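Local coordinates for protein E1 (Kluyveromyces marxianus, PDB 3VX6) that is the N-terminal part of Atg7, the E1-like enzyme that activates ATG12 and ATG8 for their conjugation in autophagy, at residues Ala150-Ile155 with Val214-Leu219; Ser21-Glu26 with Asp65-Pro70; Cys179-Val184 with Pro190-Val195. All coordinates share one frame; numbering follows the deposited sequence.

Contact 1: residues Ala150-Ile155 with Val214-Leu219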
# COMPACT_ATOMS: atom_id res chain seq x y z
N ALA A 150 -18.58 -3.25 -4.76
CA ALA A 150 -18.46 -1.85 -4.40
C ALA A 150 -17.78 -1.08 -5.51
O ALA A 150 -16.95 -1.61 -6.25
CB ALA A 150 -17.70 -1.69 -3.08
N THR A 151 -18.16 0.18 -5.62
CA THR A 151 -17.62 1.08 -6.61
C THR A 151 -17.56 2.42 -5.90
O THR A 151 -18.16 2.59 -4.83
CB THR A 151 -18.53 1.13 -7.85
OG1 THR A 151 -19.83 0.64 -7.50
CG2 THR A 151 -17.96 0.25 -8.96
N TYR A 152 -16.82 3.37 -6.46
CA TYR A 152 -16.69 4.67 -5.82
C TYR A 152 -16.72 5.79 -6.82
O TYR A 152 -16.09 5.71 -7.87
CB TYR A 152 -15.36 4.77 -5.08
CG TYR A 152 -15.06 3.59 -4.21
CD1 TYR A 152 -15.32 3.63 -2.85
CD2 TYR A 152 -14.53 2.41 -4.74
CE1 TYR A 152 -15.06 2.54 -2.03
CE2 TYR A 152 -14.27 1.31 -3.94
CZ TYR A 152 -14.54 1.38 -2.58
OH TYR A 152 -14.32 0.31 -1.76
N GLN A 153 -17.46 6.85 -6.47
CA GLN A 153 -17.56 8.05 -7.28
C GLN A 153 -16.99 9.17 -6.43
O GLN A 153 -17.23 9.21 -5.22
CB GLN A 153 -19.01 8.41 -7.60
CG GLN A 153 -19.58 7.83 -8.87
CD GLN A 153 -20.64 6.79 -8.59
OE1 GLN A 153 -20.36 5.59 -8.61
NE2 GLN A 153 -21.85 7.24 -8.29
N ILE A 154 -16.24 10.06 -7.05
CA ILE A 154 -15.72 11.19 -6.31
C ILE A 154 -16.84 12.20 -6.49
O ILE A 154 -17.10 12.66 -7.60
CB ILE A 154 -14.42 11.75 -6.93
CG1 ILE A 154 -13.24 10.83 -6.59
CG2 ILE A 154 -14.15 13.17 -6.41
CD1 ILE A 154 -11.89 11.35 -7.09
N ILE A 155 -17.53 12.51 -5.40
CA ILE A 155 -18.61 13.48 -5.45
C ILE A 155 -18.02 14.86 -5.64
O ILE A 155 -18.59 15.69 -6.33
CB ILE A 155 -19.43 13.46 -4.16
CG1 ILE A 155 -20.23 12.16 -4.09
CG2 ILE A 155 -20.35 14.67 -4.11
CD1 ILE A 155 -21.02 11.86 -5.36
N VAL A 214 -4.94 1.90 -3.21
CA VAL A 214 -4.91 1.73 -1.76
C VAL A 214 -5.93 2.62 -1.04
O VAL A 214 -6.23 2.44 0.14
CB VAL A 214 -3.48 1.98 -1.23
CG1 VAL A 214 -3.30 3.45 -0.89
CG2 VAL A 214 -3.21 1.07 -0.06
N THR A 215 -6.46 3.60 -1.77
CA THR A 215 -7.48 4.50 -1.23
C THR A 215 -8.75 3.74 -0.82
O THR A 215 -9.52 4.18 0.05
CB THR A 215 -7.89 5.56 -2.27
OG1 THR A 215 -6.73 6.22 -2.78
CG2 THR A 215 -8.82 6.59 -1.64
N LYS A 216 -8.99 2.61 -1.48
CA LYS A 216 -10.15 1.79 -1.20
C LYS A 216 -10.14 1.33 0.22
O LYS A 216 -11.18 1.20 0.85
CB LYS A 216 -10.16 0.59 -2.12
CG LYS A 216 -10.51 0.89 -3.58
CD LYS A 216 -10.49 -0.39 -4.42
CE LYS A 216 -10.85 -0.09 -5.86
NZ LYS A 216 -10.08 -1.09 -6.67
N ASN A 217 -8.93 1.02 0.68
CA ASN A 217 -8.70 0.60 2.04
C ASN A 217 -9.30 1.69 2.95
O ASN A 217 -10.23 1.44 3.72
CB ASN A 217 -7.19 0.48 2.28
CG ASN A 217 -6.53 -0.50 1.33
OD1 ASN A 217 -7.10 -0.85 0.29
ND2 ASN A 217 -5.33 -0.94 1.67
N ILE A 218 -8.80 2.92 2.82
CA ILE A 218 -9.29 4.03 3.63
C ILE A 218 -10.81 4.06 3.59
O ILE A 218 -11.48 4.00 4.63
CB ILE A 218 -8.72 5.38 3.13
CG1 ILE A 218 -7.18 5.34 3.18
CG2 ILE A 218 -9.31 6.52 3.96
CD1 ILE A 218 -6.49 6.51 2.51
N LEU A 219 -11.36 4.13 2.38
CA LEU A 219 -12.81 4.16 2.22
C LEU A 219 -13.49 3.00 2.93
O LEU A 219 -14.38 3.19 3.74
CB LEU A 219 -13.17 4.13 0.75
CG LEU A 219 -12.74 5.42 0.07
CD1 LEU A 219 -12.80 5.26 -1.44
CD2 LEU A 219 -13.65 6.54 0.55
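Apolar packing carries this contact: the ring of Tyr152, on strand 151-159, reaches helix 215-225 and meets Lys216 and Leu219, one helical turn apart. On the CD1-CE1 side of the ring, Tyr152 CD1 lies 3.3 Å from Leu219 CD1, and Tyr152 CE1 lies 3.7 Å from Leu219 CB. The two side chains run past each other in opposite directions, and the methyl approaches obliquely. With CG anti to its carbonyl carbon (chi1 -48°), Tyr152 extends across the gap, where its CA is 8.5 Å from that of Lys216.

The alkyl part of Lys216 supplies the second apolar surface. Its chain crosses the tyrosine at about a right angle, with Lys216 CG 3.8 Å from Tyr152 CE2, on the same side of the ring plane as Leu219; Lys216 CD and CE skirt that carbon at 4.2 Å before the ammonium end turns away.

Polar interactions fix the surroundings. Asn217 bonds to Ile120 O, Pro143 O and Phe145 N, tying the helix to strand 135-144 and to loops. Strand 151-159 is outermost in its six-stranded mixed sheet and pairs with strand 243-250, while Tyr152 also bonds through its backbone to Leu9. The helix rests on strands 198-202 and 231-236, Leu219 touching Ile233.

Contact 2: residues Ser21-Glu26 with Asp65-Pro70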
# COMPACT_ATOMS: atom_id res chain seq x y z
N SER A 21 18.92 -6.02 -7.96
CA SER A 21 19.44 -7.36 -7.79
C SER A 21 19.95 -7.50 -6.35
O SER A 21 19.98 -8.60 -5.81
CB SER A 21 20.58 -7.64 -8.78
OG SER A 21 21.73 -6.88 -8.48
N SER A 22 20.30 -6.37 -5.74
CA SER A 22 20.80 -6.35 -4.38
C SER A 22 19.76 -6.80 -3.36
O SER A 22 20.10 -7.09 -2.21
CB SER A 22 21.27 -4.95 -4.01
OG SER A 22 20.19 -4.06 -3.84
N PHE A 23 18.50 -6.86 -3.77
CA PHE A 23 17.42 -7.29 -2.89
C PHE A 23 17.39 -8.80 -2.86
O PHE A 23 17.24 -9.40 -1.80
CB PHE A 23 16.07 -6.80 -3.40
CG PHE A 23 14.91 -7.35 -2.62
CD1 PHE A 23 14.26 -8.50 -3.04
CD2 PHE A 23 14.46 -6.71 -1.47
CE1 PHE A 23 13.19 -9.00 -2.33
CE2 PHE A 23 13.39 -7.21 -0.75
CZ PHE A 23 12.74 -8.36 -1.18
N PHE A 24 17.52 -9.41 -4.03
CA PHE A 24 17.54 -10.86 -4.14
C PHE A 24 18.89 -11.36 -3.70
O PHE A 24 19.03 -12.51 -3.31
CB PHE A 24 17.25 -11.29 -5.57
CG PHE A 24 15.80 -11.21 -5.91
CD1 PHE A 24 15.36 -10.39 -6.94
CD2 PHE A 24 14.87 -11.92 -5.17
CE1 PHE A 24 14.02 -10.27 -7.22
CE2 PHE A 24 13.53 -11.81 -5.44
CZ PHE A 24 13.10 -10.99 -6.46
N HIS A 25 19.88 -10.49 -3.79
CA HIS A 25 21.21 -10.84 -3.35
C HIS A 25 21.06 -10.90 -1.85
O HIS A 25 21.50 -11.84 -1.20
CB HIS A 25 22.22 -9.77 -3.76
CG HIS A 25 22.94 -10.07 -5.04
ND1 HIS A 25 22.28 -10.37 -6.22
CD2 HIS A 25 24.26 -10.09 -5.33
CE1 HIS A 25 23.17 -10.57 -7.18
NE2 HIS A 25 24.37 -10.40 -6.67
N GLU A 26 20.40 -9.89 -1.29
CA GLU A 26 20.19 -9.84 0.14
C GLU A 26 19.20 -10.92 0.55
O GLU A 26 19.36 -11.55 1.59
CB GLU A 26 19.66 -8.45 0.55
CG GLU A 26 19.42 -8.27 2.05
CD GLU A 26 20.67 -8.43 2.91
OE1 GLU A 26 21.77 -8.65 2.35
OE2 GLU A 26 20.55 -8.34 4.15
N ASP A 65 18.83 -3.09 1.47
CA ASP A 65 18.46 -2.46 2.74
C ASP A 65 16.98 -2.65 3.10
O ASP A 65 16.59 -2.52 4.26
CB ASP A 65 18.79 -0.96 2.72
CG ASP A 65 18.05 -0.21 1.63
OD1 ASP A 65 18.53 -0.20 0.47
OD2 ASP A 65 16.97 0.35 1.93
N SER A 66 16.16 -2.98 2.11
CA SER A 66 14.74 -3.17 2.32
C SER A 66 14.37 -4.18 3.40
O SER A 66 13.20 -4.37 3.72
CB SER A 66 14.06 -3.55 1.01
OG SER A 66 14.04 -2.43 0.15
N PHE A 67 15.38 -4.84 3.96
CA PHE A 67 15.11 -5.84 4.98
C PHE A 67 15.34 -5.32 6.37
O PHE A 67 14.85 -5.89 7.35
CB PHE A 67 15.95 -7.08 4.72
CG PHE A 67 15.45 -7.90 3.58
CD1 PHE A 67 14.37 -8.76 3.74
CD2 PHE A 67 16.06 -7.82 2.34
CE1 PHE A 67 13.90 -9.52 2.69
CE2 PHE A 67 15.60 -8.58 1.28
CZ PHE A 67 14.52 -9.44 1.45
N GLN A 68 16.08 -4.22 6.47
CA GLN A 68 16.38 -3.64 7.76
C GLN A 68 15.45 -2.48 8.08
O GLN A 68 15.19 -1.62 7.24
CB GLN A 68 17.84 -3.16 7.82
CG GLN A 68 18.41 -3.07 9.24
CD GLN A 68 18.50 -4.43 9.95
OE1 GLN A 68 17.50 -5.14 10.10
NE2 GLN A 68 19.71 -4.79 10.39
N LYS A 69 14.92 -2.48 9.31
CA LYS A 69 14.04 -1.41 9.75
C LYS A 69 14.91 -0.17 9.94
O LYS A 69 15.94 -0.21 10.62
CB LYS A 69 13.36 -1.77 11.07
CG LYS A 69 12.45 -0.68 11.62
CD LYS A 69 11.71 -1.14 12.87
CE LYS A 69 10.77 -0.06 13.38
NZ LYS A 69 9.96 -0.53 14.54
N PRO A 70 14.50 0.96 9.35
CA PRO A 70 15.29 2.18 9.49
C PRO A 70 15.12 2.96 10.79
O PRO A 70 14.50 2.50 11.74
CB PRO A 70 14.85 3.01 8.27
CG PRO A 70 14.28 1.98 7.31
CD PRO A 70 13.54 1.08 8.25
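Phe23 and Phe67 meet as an offset aromatic pair that joins helix 21-33 to the loop following strand 59-62. Their planes lie 20° from parallel with centroids 4.6 Å apart, but the lateral shift leaves little of one ring beneath the other. Phe67 CE2 sits over one face of Phe23, displaced toward the rim, 3.3 Å from Phe23 CE2; Phe67 CZ lies similarly close to Phe23 CZ, at 3.4 Å.

The torsions account for this meeting. In Phe23 the ring is swung opposite the backbone nitrogen (chi1 173°), which brings its end nearer the loop than the initial direction of the side chain would suggest. Phe67 uses another rotamer, with CG anti to the carbonyl carbon (chi1 -74°), and enters at about a right angle to the Phe23 side chain.

Glu26, one turn along the helix, approaches the Phe67 ring obliquely with its methylenes: Glu26 CG is 3.4 Å from Phe67 CD2. The chain then bends, and OE1 forms a salt bridge with Arg29. Ser66 adds a lesser touch, its CB near the plane of the Phe23 ring and 4.0 Å from Phe23 CD2, while its OG bonds to Arg63 N.

Around the pair, Leu44 of strand 40-47 touches both phenylalanines, Leu27 and Leu30 of helix 21-33 touch Phe67, and Met125 of strand 123-130 touches Phe23. The contact thus packs helix and loop against the sheet containing strands 40-47 and 123-130.

Contact 3: residues Cys179-Val184 with Pro190-Val195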
# COMPACT_ATOMS: atom_id res chain seq x y z
N CYS A 179 -6.14 12.45 9.73
CA CYS A 179 -7.48 12.97 9.57
C CYS A 179 -7.47 14.38 10.12
O CYS A 179 -6.47 14.83 10.68
CB CYS A 179 -8.52 12.10 10.29
SG CYS A 179 -8.52 12.17 12.09
N VAL A 180 -8.57 15.08 9.94
CA VAL A 180 -8.66 16.44 10.43
C VAL A 180 -9.86 16.53 11.36
O VAL A 180 -10.95 16.05 11.04
CB VAL A 180 -8.81 17.43 9.27
CG1 VAL A 180 -8.57 18.84 9.77
CG2 VAL A 180 -7.83 17.08 8.16
N ILE A 181 -9.65 17.12 12.53
CA ILE A 181 -10.70 17.28 13.52
C ILE A 181 -10.65 18.71 14.03
O ILE A 181 -9.74 19.11 14.76
CB ILE A 181 -10.51 16.33 14.71
CG1 ILE A 181 -10.46 14.89 14.22
CG2 ILE A 181 -11.64 16.53 15.71
CD1 ILE A 181 -10.54 13.88 15.33
N SER A 182 -11.64 19.50 13.62
CA SER A 182 -11.70 20.89 14.01
C SER A 182 -10.52 21.66 13.44
O SER A 182 -9.93 22.50 14.12
CB SER A 182 -11.71 21.03 15.54
OG SER A 182 -12.90 20.48 16.09
N GLY A 183 -10.17 21.35 12.20
CA GLY A 183 -9.09 22.07 11.54
C GLY A 183 -7.69 21.63 11.88
O GLY A 183 -6.75 22.06 11.22
N VAL A 184 -7.54 20.78 12.89
CA VAL A 184 -6.22 20.32 13.27
C VAL A 184 -6.01 18.85 12.89
O VAL A 184 -6.88 18.00 13.11
CB VAL A 184 -5.98 20.51 14.81
CG1 VAL A 184 -6.41 21.91 15.21
CG2 VAL A 184 -6.74 19.49 15.62
N PRO A 190 -9.94 5.37 15.16
CA PRO A 190 -11.39 5.18 15.00
C PRO A 190 -12.26 6.31 15.54
O PRO A 190 -13.07 6.88 14.79
CB PRO A 190 -11.64 3.85 15.69
CG PRO A 190 -10.37 3.09 15.45
CD PRO A 190 -9.32 4.17 15.73
N ASP A 191 -12.13 6.63 16.82
CA ASP A 191 -12.95 7.70 17.39
C ASP A 191 -12.74 9.03 16.68
O ASP A 191 -13.66 9.85 16.58
CB ASP A 191 -12.71 7.84 18.89
CG ASP A 191 -13.23 6.65 19.68
OD1 ASP A 191 -14.22 6.01 19.25
OD2 ASP A 191 -12.66 6.37 20.75
N ASN A 192 -11.53 9.26 16.18
CA ASN A 192 -11.22 10.47 15.44
C ASN A 192 -11.90 10.38 14.10
O ASN A 192 -12.44 11.36 13.60
CB ASN A 192 -9.73 10.62 15.23
CG ASN A 192 -9.05 11.25 16.40
OD1 ASN A 192 -9.70 11.61 17.38
ND2 ASN A 192 -7.73 11.40 16.32
N LEU A 193 -11.87 9.18 13.52
CA LEU A 193 -12.49 8.98 12.22
C LEU A 193 -13.99 9.12 12.30
O LEU A 193 -14.62 9.53 11.33
CB LEU A 193 -12.10 7.61 11.64
CG LEU A 193 -10.64 7.58 11.19
CD1 LEU A 193 -10.17 6.15 11.00
CD2 LEU A 193 -10.49 8.40 9.92
N LYS A 194 -14.57 8.80 13.45
CA LYS A 194 -16.01 8.93 13.62
C LYS A 194 -16.46 10.38 13.67
O LYS A 194 -17.62 10.68 13.37
CB LYS A 194 -16.46 8.23 14.90
CG LYS A 194 -16.40 6.72 14.80
CD LYS A 194 -16.80 6.05 16.10
CE LYS A 194 -16.79 4.54 15.94
NZ LYS A 194 -17.05 3.83 17.23
N VAL A 195 -15.54 11.29 14.03
CA VAL A 195 -15.86 12.71 14.13
C VAL A 195 -15.03 13.63 13.24
O VAL A 195 -15.32 14.82 13.14
CB VAL A 195 -15.70 13.22 15.59
CG1 VAL A 195 -16.38 12.25 16.56
CG2 VAL A 195 -14.23 13.37 15.95
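Strand 179-181 and helix 190-195 approach to 8.1 Å between axes at an angle of 66°, and their backbones are nearest at Cys179 with Leu193 and at Ile181 with Val195, both 6.9 Å between CA atoms.

Ile181 is the central side chain. Its CG1 branch, anti to the carbonyl carbon (chi1 -57°), directs CD1 at the Asn192 side chain, which it crosses at about a right angle. Ile181 CD1 lies 3.2 Å from both Asn192 OD1 and Asn192 CG, so the methyl rests against the carbonyl side of the amide in van der Waals contact, while Asn192 ND2 bonds to Lys187 O. The same methyl also meets Val195, whose CG2 stands 3.8 Å from Ile181 CD1.

Cys179 continues the packing toward the buried side. Its SG lies 3.7 Å from Asn192 CB, and its CB 4.2 Å from Leu193 CD2, since the end of that leucine returns toward the strand although its first bond points away.

Just past Ile181, a type I' turn to Val184 forms a hairpin between strands 177-181 and 184-186, the latter outermost in the sheet; Ser182 N in the turn bonds to Glu197 OE2. Helix 190-195 connects strand 184-186 to strand 198-202, which is antiparallel to 177-181. Leu193 also touches Val199 of strand 198-202 and Leu225 of helix 215-225.

How the contacts relate
Contacts 1 and 3 reach the same mixed sheet, contact 1 at its edge strand 151-159 and contact 3 at 177-181, next to the other edge strand; in sequence, contact 3 is nested within the loop that contact 1 closes. Each sets a helix beside a strand, but contact 1 is buried and dominated by one tyrosine ring, whereas contact 3 is partly buried and packs aliphatic groups, a thiol and an amide near a hairpin. Helix 215-225 also touches Leu193 of contact 3. Contact 2, partly buried too, lies across the chain's centre, about 18 Å from contact 1 between nearest atoms, packs near a different sheet, and joins a helix to a loop through paired aromatic rings. Dispersion-type packing dominates all three.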